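Local atomic coordinates of ThiJ/pfpI family protein (Bacillus anthracis, PDB entry 3EFE), a protein that is of unknown function but belongs to the ThiJ/PfpI (DJ-1/PfpI) family, whose members include chaperones, glyoxalases and proteases. Residues 18-23 with 109-114; 169-174 with 194-199. One frame throughout, in Å; residues are numbered along the deposited sequence.

Contact 1 of 2, residues 18-23 with 109-114; sequences DWEYGY and AAICGA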
ATOM      1  N   ASP D  18      -2.496  -2.013  -5.321  1.00 33.80           N
ATOM      2  CA  ASP D  18      -2.127  -0.919  -4.416  1.00 34.56           C
ATOM      3  C   ASP D  18      -1.230  -1.301  -3.263  1.00 34.15           C
ATOM      4  O   ASP D  18      -0.365  -0.504  -2.843  1.00 33.46           O
ATOM      5  CB  ASP D  18      -3.382  -0.278  -3.785  1.00 35.40           C
ATOM      6  CG  ASP D  18      -4.386   0.239  -4.849  1.00 35.18           C
ATOM      7  OD1 ASP D  18      -4.631   1.450  -4.947  1.00 36.10           O
ATOM      8  OD2 ASP D  18      -4.910  -0.587  -5.581  1.00 38.31           O
ATOM      9  N   TRP D  19      -1.410  -2.512  -2.757  1.00 33.32           N
ATOM     10  CA  TRP D  19      -0.706  -2.897  -1.561  1.00 33.33           C
ATOM     11  C   TRP D  19       0.735  -3.213  -1.902  1.00 33.09           C
ATOM     12  O   TRP D  19       1.550  -3.299  -1.017  1.00 32.67           O
ATOM     13  CB  TRP D  19      -1.406  -4.030  -0.843  1.00 33.22           C
ATOM     14  CG  TRP D  19      -1.270  -5.280  -1.497  1.00 34.12           C
ATOM     15  CD1 TRP D  19      -0.302  -6.197  -1.283  1.00 32.47           C
ATOM     16  CD2 TRP D  19      -2.096  -5.789  -2.529  1.00 35.26           C
ATOM     17  NE1 TRP D  19      -0.468  -7.219  -2.084  1.00 32.06           N
ATOM     18  CE2 TRP D  19      -1.553  -7.007  -2.893  1.00 32.58           C
ATOM     19  CE3 TRP D  19      -3.208  -5.284  -3.238  1.00 35.25           C
ATOM     20  CZ2 TRP D  19      -2.097  -7.804  -3.894  1.00 33.64           C
ATOM     21  CZ3 TRP D  19      -3.768  -6.066  -4.197  1.00 35.02           C
ATOM     22  CH2 TRP D  19      -3.199  -7.314  -4.544  1.00 35.74           C
ATOM     23  N   GLU D  20       1.063  -3.311  -3.193  1.00 33.59           N
ATOM     24  CA  GLU D  20       2.324  -3.964  -3.591  1.00 33.18           C
ATOM     25  C   GLU D  20       3.477  -2.929  -3.667  1.00 33.17           C
ATOM     26  O   GLU D  20       4.638  -3.266  -3.412  1.00 34.05           O
ATOM     27  CB  GLU D  20       2.154  -4.775  -4.861  1.00 32.79           C
ATOM     28  CG  GLU D  20       1.433  -6.060  -4.582  1.00 33.38           C
ATOM     29  CD  GLU D  20       1.171  -6.880  -5.739  1.00 33.61           C
ATOM     30  OE1 GLU D  20       1.593  -6.515  -6.869  1.00 30.31           O
ATOM     31  OE2 GLU D  20       0.552  -7.961  -5.510  1.00 39.86           O
ATOM     32  N   TYR D  21       3.141  -1.682  -3.933  1.00 32.50           N
ATOM     33  CA  TYR D  21       4.145  -0.589  -4.127  1.00 32.63           C
ATOM     34  C   TYR D  21       4.095   0.479  -3.065  1.00 32.29           C
ATOM     35  O   TYR D  21       4.979   1.278  -3.045  1.00 33.26           O
ATOM     36  CB  TYR D  21       4.106   0.071  -5.544  1.00 31.31           C
ATOM     37  CG  TYR D  21       2.760   0.545  -5.848  1.00 33.50           C
ATOM     38  CD1 TYR D  21       2.274   1.719  -5.283  1.00 34.97           C
ATOM     39  CD2 TYR D  21       1.860  -0.264  -6.578  1.00 33.75           C
ATOM     40  CE1 TYR D  21       0.965   2.094  -5.483  1.00 35.80           C
ATOM     41  CE2 TYR D  21       0.585   0.138  -6.780  1.00 31.61           C
ATOM     42  CZ  TYR D  21       0.148   1.299  -6.261  1.00 31.35           C
ATOM     43  OH  TYR D  21      -1.121   1.681  -6.452  1.00 31.22           O
ATOM     44  N   GLY D  22       3.146   0.431  -2.136  1.00 32.57           N
ATOM     45  CA  GLY D  22       2.880   1.539  -1.224  1.00 32.44           C
ATOM     46  C   GLY D  22       3.982   1.947  -0.250  1.00 31.93           C
ATOM     47  O   GLY D  22       4.259   3.110  -0.094  1.00 32.48           O
ATOM     48  N   TYR D  23       4.531   0.964   0.450  1.00 31.98           N
ATOM     49  CA  TYR D  23       5.728   1.086   1.268  1.00 31.38           C
ATOM     50  C   TYR D  23       6.911   1.650   0.488  1.00 31.53           C
ATOM     51  O   TYR D  23       7.577   2.622   0.920  1.00 32.54           O
ATOM     52  CB  TYR D  23       6.124  -0.293   1.780  1.00 31.23           C
ATOM     53  CG  TYR D  23       5.231  -0.977   2.861  1.00 31.63           C
ATOM     54  CD1 TYR D  23       5.049  -0.400   4.098  1.00 29.59           C
ATOM     55  CD2 TYR D  23       4.642  -2.228   2.629  1.00 30.57           C
ATOM     56  CE1 TYR D  23       4.325  -1.008   5.056  1.00 30.47           C
ATOM     57  CE2 TYR D  23       3.852  -2.855   3.598  1.00 28.45           C
ATOM     58  CZ  TYR D  23       3.717  -2.235   4.810  1.00 34.67           C
ATOM     59  OH  TYR D  23       2.977  -2.800   5.813  1.00 34.80           O
ATOM     60  N   ALA D 109      12.553  -3.509 -10.511  1.00 37.78           N
ATOM     61  CA  ALA D 109      11.924  -4.100  -9.335  1.00 37.35           C
ATOM     62  C   ALA D 109      10.523  -4.491  -9.783  1.00 36.78           C
ATOM     63  O   ALA D 109       9.733  -3.572 -10.086  1.00 35.82           O
ATOM     64  CB  ALA D 109      11.851  -3.071  -8.202  1.00 35.82           C
ATOM     65  N   ALA D 110      10.265  -5.823  -9.862  1.00 35.86           N
ATOM     66  CA  ALA D 110       8.990  -6.448 -10.332  1.00 34.75           C
ATOM     67  C   ALA D 110       8.348  -7.226  -9.214  1.00 33.51           C
ATOM     68  O   ALA D 110       8.993  -7.984  -8.532  1.00 33.69           O
ATOM     69  CB  ALA D 110       9.244  -7.418 -11.475  1.00 34.92           C
ATOM     70  N   ILE D 111       7.068  -7.061  -9.010  1.00 33.70           N
ATOM     71  CA  ILE D 111       6.391  -7.742  -7.900  1.00 32.95           C
ATOM     72  C   ILE D 111       5.179  -8.414  -8.557  1.00 35.33           C
ATOM     73  O   ILE D 111       4.563  -7.875  -9.467  1.00 35.65           O
ATOM     74  CB  ILE D 111       6.033  -6.799  -6.704  1.00 32.68           C
ATOM     75  CG1 ILE D 111       5.406  -7.588  -5.575  1.00 30.74           C
ATOM     76  CG2 ILE D 111       5.110  -5.534  -7.141  1.00 32.65           C
ATOM     77  CD1 ILE D 111       5.561  -6.984  -4.250  1.00 27.01           C
ATOM     78  N   CYS D 112       4.959  -9.655  -8.170  1.00 36.84           N
ATOM     79  CA  CYS D 112       3.718 -10.335  -8.373  1.00 37.29           C
ATOM     80  C   CYS D 112       3.529 -10.667  -9.851  1.00 36.60           C
ATOM     81  O   CYS D 112       4.417 -11.222 -10.432  1.00 35.51           O
ATOM     82  CB  CYS D 112       2.585  -9.549  -7.730  1.00 37.70           C
ATOM     83  SG  CYS D 112       0.948 -10.473  -7.695  1.00 40.76           S
ATOM     84  N   GLY D 113       2.429 -10.312 -10.479  1.00 36.37           N
ATOM     85  CA  GLY D 113       2.264 -10.643 -11.905  1.00 36.91           C
ATOM     86  C   GLY D 113       3.251  -9.953 -12.826  1.00 37.55           C
ATOM     87  O   GLY D 113       3.434 -10.403 -13.930  1.00 37.01           O
ATOM     88  N   ALA D 114       3.897  -8.839 -12.401  1.00 38.02           N
ATOM     89  CA  ALA D 114       4.977  -8.257 -13.249  1.00 37.46           C
ATOM     90  C   ALA D 114       6.171  -9.243 -13.446  1.00 37.41           C
ATOM     91  O   ALA D 114       6.824  -9.272 -14.456  1.00 36.86           O
ATOM     92  CB  ALA D 114       5.414  -6.912 -12.719  1.00 36.97           C
TER
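Glu20 meets Cys112 through its carboxylate, both of whose oxygens approach the cysteine CB, which lies off the carboxylate plane: Glu20 OE1 is 3.3 Å from Cys112 CB, and Glu20 OE2 lies almost as near to the same atom. On the OE2 side the sulfur is close as well, with Glu20 OE2 3.4 Å from Cys112 SG. The glutamate gets there on a chain extended beyond CG (chi2 178°). Its firm polar partner lies outside both segments, the backbone N of Gly82, which bonds to OE1 and helps fix the carboxylate.

Cys112 sits at a sharp turn with positive phi (71°), between strand 107-111 and helix 113-119. This strand-cysteine-helix turn is consistent with the nucleophile elbow of the DJ-1/PfpI family, Cys112 probably standing in the nucleophile position, and a glutamate beside the cysteine, as in DJ-1, suggests that this is the functional site.

Van der Waals packing comes from Ile111, whose side chain lies obliquely against the glutamate. Its CG2 branch packs 3.8 Å from Glu20 CB and 3.7 Å from Glu20 OE1, while Ile111 CD1 reaches the backbone, 3.9 Å from Glu20 O. Within the helix, Glu20 CG stands 3.3 Å above one face of the Trp19 ring, toward its rim. Trp19 in turn bonds through NE1 to Gly166 O and meets the ring of Tyr23 of the second subunit.

Contact 2 of 2, residues 169-174 with 194-199; sequences PLEFAM and LNKTHK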
ATOM      1  N   PRO D 169       5.110  -7.288   0.110  1.00 35.37           N
ATOM      2  CA  PRO D 169       5.527  -5.904  -0.211  1.00 33.84           C
ATOM      3  C   PRO D 169       6.613  -5.246   0.674  1.00 34.07           C
ATOM      4  O   PRO D 169       7.358  -4.367   0.189  1.00 33.34           O
ATOM      5  CB  PRO D 169       4.222  -5.122  -0.163  1.00 33.94           C
ATOM      6  CG  PRO D 169       3.234  -5.981   0.516  1.00 34.58           C
ATOM      7  CD  PRO D 169       3.701  -7.362   0.548  1.00 35.19           C
ATOM      8  N   LEU D 170       6.701  -5.620   1.954  1.00 34.08           N
ATOM      9  CA  LEU D 170       7.724  -5.063   2.879  1.00 32.87           C
ATOM     10  C   LEU D 170       9.063  -5.579   2.527  1.00 33.14           C
ATOM     11  O   LEU D 170      10.064  -4.821   2.570  1.00 34.26           O
ATOM     12  CB  LEU D 170       7.507  -5.537   4.301  1.00 33.32           C
ATOM     13  CG  LEU D 170       7.048  -4.672   5.469  1.00 37.89           C
ATOM     14  CD1 LEU D 170       7.259  -5.415   6.845  1.00 37.42           C
ATOM     15  CD2 LEU D 170       7.746  -3.297   5.436  1.00 32.86           C
ATOM     16  N   GLU D 171       9.122  -6.901   2.296  1.00 31.84           N
ATOM     17  CA  GLU D 171      10.338  -7.563   1.847  1.00 32.46           C
ATOM     18  C   GLU D 171      10.813  -7.016   0.480  1.00 31.89           C
ATOM     19  O   GLU D 171      12.020  -6.796   0.276  1.00 31.58           O
ATOM     20  CB  GLU D 171      10.129  -9.111   1.716  1.00 32.65           C
ATOM     21  CG  GLU D 171      10.130  -9.822   2.992  1.00 32.53           C
ATOM     22  CD  GLU D 171       8.840  -9.648   3.779  1.00 39.34           C
ATOM     23  OE1 GLU D 171       7.748  -9.220   3.221  1.00 38.74           O
ATOM     24  OE2 GLU D 171       8.943  -9.989   4.988  1.00 39.35           O
ATOM     25  N   PHE D 172       9.859  -6.890  -0.451  1.00 31.13           N
ATOM     26  CA  PHE D 172      10.078  -6.234  -1.734  1.00 31.65           C
ATOM     27  C   PHE D 172      10.700  -4.851  -1.532  1.00 32.16           C
ATOM     28  O   PHE D 172      11.716  -4.536  -2.140  1.00 33.68           O
ATOM     29  CB  PHE D 172       8.774  -6.168  -2.508  1.00 30.23           C
ATOM     30  CG  PHE D 172       8.863  -5.495  -3.895  1.00 30.21           C
ATOM     31  CD1 PHE D 172       9.686  -6.019  -4.902  1.00 28.59           C
ATOM     32  CD2 PHE D 172       8.109  -4.373  -4.185  1.00 27.88           C
ATOM     33  CE1 PHE D 172       9.710  -5.442  -6.146  1.00 28.44           C
ATOM     34  CE2 PHE D 172       8.179  -3.761  -5.433  1.00 28.81           C
ATOM     35  CZ  PHE D 172       8.918  -4.341  -6.434  1.00 28.25           C
ATOM     36  N   ALA D 173      10.103  -4.051  -0.673  1.00 33.66           N
ATOM     37  CA  ALA D 173      10.521  -2.641  -0.426  1.00 34.03           C
ATOM     38  C   ALA D 173      11.907  -2.609   0.207  1.00 35.21           C
ATOM     39  O   ALA D 173      12.751  -1.812  -0.151  1.00 34.80           O
ATOM     40  CB  ALA D 173       9.482  -1.914   0.467  1.00 32.58           C
ATOM     41  N   MET D 174      12.132  -3.538   1.123  1.00 36.71           N
ATOM     42  CA  MET D 174      13.388  -3.684   1.796  1.00 36.23           C
ATOM     43  C   MET D 174      14.520  -4.000   0.865  1.00 36.15           C
ATOM     44  O   MET D 174      15.582  -3.433   0.982  1.00 36.19           O
ATOM     45  CB  MET D 174      13.269  -4.755   2.894  1.00 35.76           C
ATOM     46  CG  MET D 174      14.438  -4.715   3.925  1.00 39.04           C
ATOM     47  SD  MET D 174      15.425  -6.179   3.838  1.00 41.50           S
ATOM     48  CE  MET D 174      16.118  -6.153   2.231  1.00 39.91           C
ATOM     49  N   LEU D 194      10.291  -3.067  12.559  1.00 32.91           N
ATOM     50  CA  LEU D 194       9.162  -2.317  13.149  1.00 32.90           C
ATOM     51  C   LEU D 194       7.876  -2.658  12.376  1.00 34.06           C
ATOM     52  O   LEU D 194       6.865  -3.033  12.951  1.00 33.92           O
ATOM     53  CB  LEU D 194       9.418  -0.809  13.105  1.00 32.15           C
ATOM     54  CG  LEU D 194       8.300   0.142  13.528  1.00 30.98           C
ATOM     55  CD1 LEU D 194       7.947  -0.022  15.013  1.00 24.23           C
ATOM     56  CD2 LEU D 194       8.639   1.598  13.120  1.00 27.72           C
ATOM     57  N   ASN D 195       7.945  -2.524  11.063  1.00 34.61           N
ATOM     58  CA  ASN D 195       6.827  -2.804  10.224  1.00 35.39           C
ATOM     59  C   ASN D 195       6.369  -4.270  10.290  1.00 35.73           C
ATOM     60  O   ASN D 195       5.201  -4.536  10.313  1.00 37.20           O
ATOM     61  CB  ASN D 195       7.139  -2.347   8.779  1.00 36.66           C
ATOM     62  CG  ASN D 195       7.043  -0.849   8.608  1.00 36.40           C
ATOM     63  OD1 ASN D 195       5.955  -0.330   8.473  1.00 42.28           O
ATOM     64  ND2 ASN D 195       8.162  -0.149   8.621  1.00 37.29           N
ATOM     65  N   LYS D 196       7.293  -5.210  10.352  1.00 36.79           N
ATOM     66  CA  LYS D 196       7.016  -6.642  10.379  1.00 36.15           C
ATOM     67  C   LYS D 196       6.465  -7.100  11.750  1.00 36.80           C
ATOM     68  O   LYS D 196       5.484  -7.835  11.873  1.00 38.57           O
ATOM     69  CB  LYS D 196       8.307  -7.373  10.069  1.00 35.89           C
ATOM     70  CG  LYS D 196       8.179  -8.877   9.699  1.00 38.71           C
ATOM     71  CD  LYS D 196       7.442  -9.094   8.335  1.00 39.68           C
ATOM     72  CE  LYS D 196       7.347 -10.545   7.997  1.00 39.12           C
ATOM     73  NZ  LYS D 196       6.531 -10.796   6.748  1.00 39.78           N
ATOM     74  N   THR D 197       7.095  -6.614  12.790  1.00 36.80           N
ATOM     75  CA  THR D 197       6.982  -7.125  14.166  1.00 35.87           C
ATOM     76  C   THR D 197       6.118  -6.247  15.042  1.00 35.79           C
ATOM     77  O   THR D 197       5.586  -6.705  16.029  1.00 35.96           O
ATOM     78  CB  THR D 197       8.467  -7.204  14.658  1.00 36.94           C
ATOM     79  OG1 THR D 197       9.021  -8.484  14.262  1.00 35.31           O
ATOM     80  CG2 THR D 197       8.676  -6.867  16.079  1.00 34.14           C
ATOM     81  N   HIS D 198       6.022  -4.968  14.681  1.00 35.59           N
ATOM     82  CA  HIS D 198       5.401  -3.874  15.482  1.00 36.87           C
ATOM     83  C   HIS D 198       5.978  -3.673  16.858  1.00 36.16           C
ATOM     84  O   HIS D 198       5.319  -3.079  17.675  1.00 35.80           O
ATOM     85  CB  HIS D 198       3.881  -4.007  15.625  1.00 36.98           C
ATOM     86  CG  HIS D 198       3.195  -4.407  14.366  1.00 35.55           C
ATOM     87  ND1 HIS D 198       3.648  -4.020  13.126  1.00 30.34           N
ATOM     88  CD2 HIS D 198       2.102  -5.169  14.156  1.00 36.54           C
ATOM     89  CE1 HIS D 198       2.885  -4.544  12.202  1.00 33.79           C
ATOM     90  NE2 HIS D 198       1.961  -5.279  12.799  1.00 40.50           N
ATOM     91  N   LYS D 199       7.183  -4.180  17.127  1.00 37.15           N
ATOM     92  CA  LYS D 199       7.744  -4.077  18.475  1.00 38.75           C
ATOM     93  C   LYS D 199       8.366  -2.694  18.575  1.00 37.75           C
ATOM     94  O   LYS D 199       9.006  -2.241  17.663  1.00 37.23           O
ATOM     95  CB  LYS D 199       8.766  -5.188  18.784  1.00 39.14           C
ATOM     96  CG  LYS D 199       8.150  -6.538  18.891  1.00 44.10           C
ATOM     97  CD  LYS D 199       9.050  -7.618  19.475  1.00 44.09           C
ATOM     98  CE  LYS D 199       9.089  -7.516  21.048  1.00 50.19           C
ATOM     99  NZ  LYS D 199      10.560  -7.607  21.634  1.00 52.27           N
TER
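Bends at the second torsion of both Glu171 (chi2 76°) and Lys196 (chi2 67°) bring their charged ends together across the helix pair, the two side chains crossing at about a right angle. Lys196 NZ donates to Glu171 OE2 over 3.1 Å in a salt bridge, arriving on the syn side of the carboxylate and 17° out of its plane. Tyr192 OH bonds to the same oxygen, so OE2 has two polar partners.

Alongside the bridge, Leu170 packs on the neighbouring helix with both methyls. Both abut Asn195 CB, with Leu170 CD2 3.5 Å and Leu170 CD1 3.6 Å from it. Leu170 CD1 also nears the backbone, 3.5 Å from Lys196 N. The Asn195 amide is held by its own helix, ND2 bonding to Trp191 O.

The packing joins helix 169-179, which lies against the central sheet of the alpha/beta fold, to the last turn of helix 185-197. That helix ends at Thr197; His198, the next residue, has positive phi. His198 N donates to Leu194 O over 2.7 Å, and its ring ND1 adds a weak bond to the same carbonyl. The dimer interface runs past here: His198 NE2 makes a weak hydrogen bond to Glu171 OE1 of the second subunit.

Contact 1 closes before contact 2 opens along the chain, and their centres are about 14 Å apart. Helix 169-179 connects them: Phe172 sends its ring against strand 107-111, with Phe172 CG 3.6 Å from Ile111 CD1, while Pro169 packs on helix 18-30, its CB 3.3 Å from Trp19 O. Outward from the sheet come helix 169-179 and then helix 185-197, while the cysteine turn lies at the end of strand 107-111; contact 1 is buried near the chain centre and contact 2 lies nearer the periphery. Both touch the second subunit, contact 1 through residues of helix 18-30 such as Trp19 and Tyr23, contact 2 through residues such as Pro169 and His198.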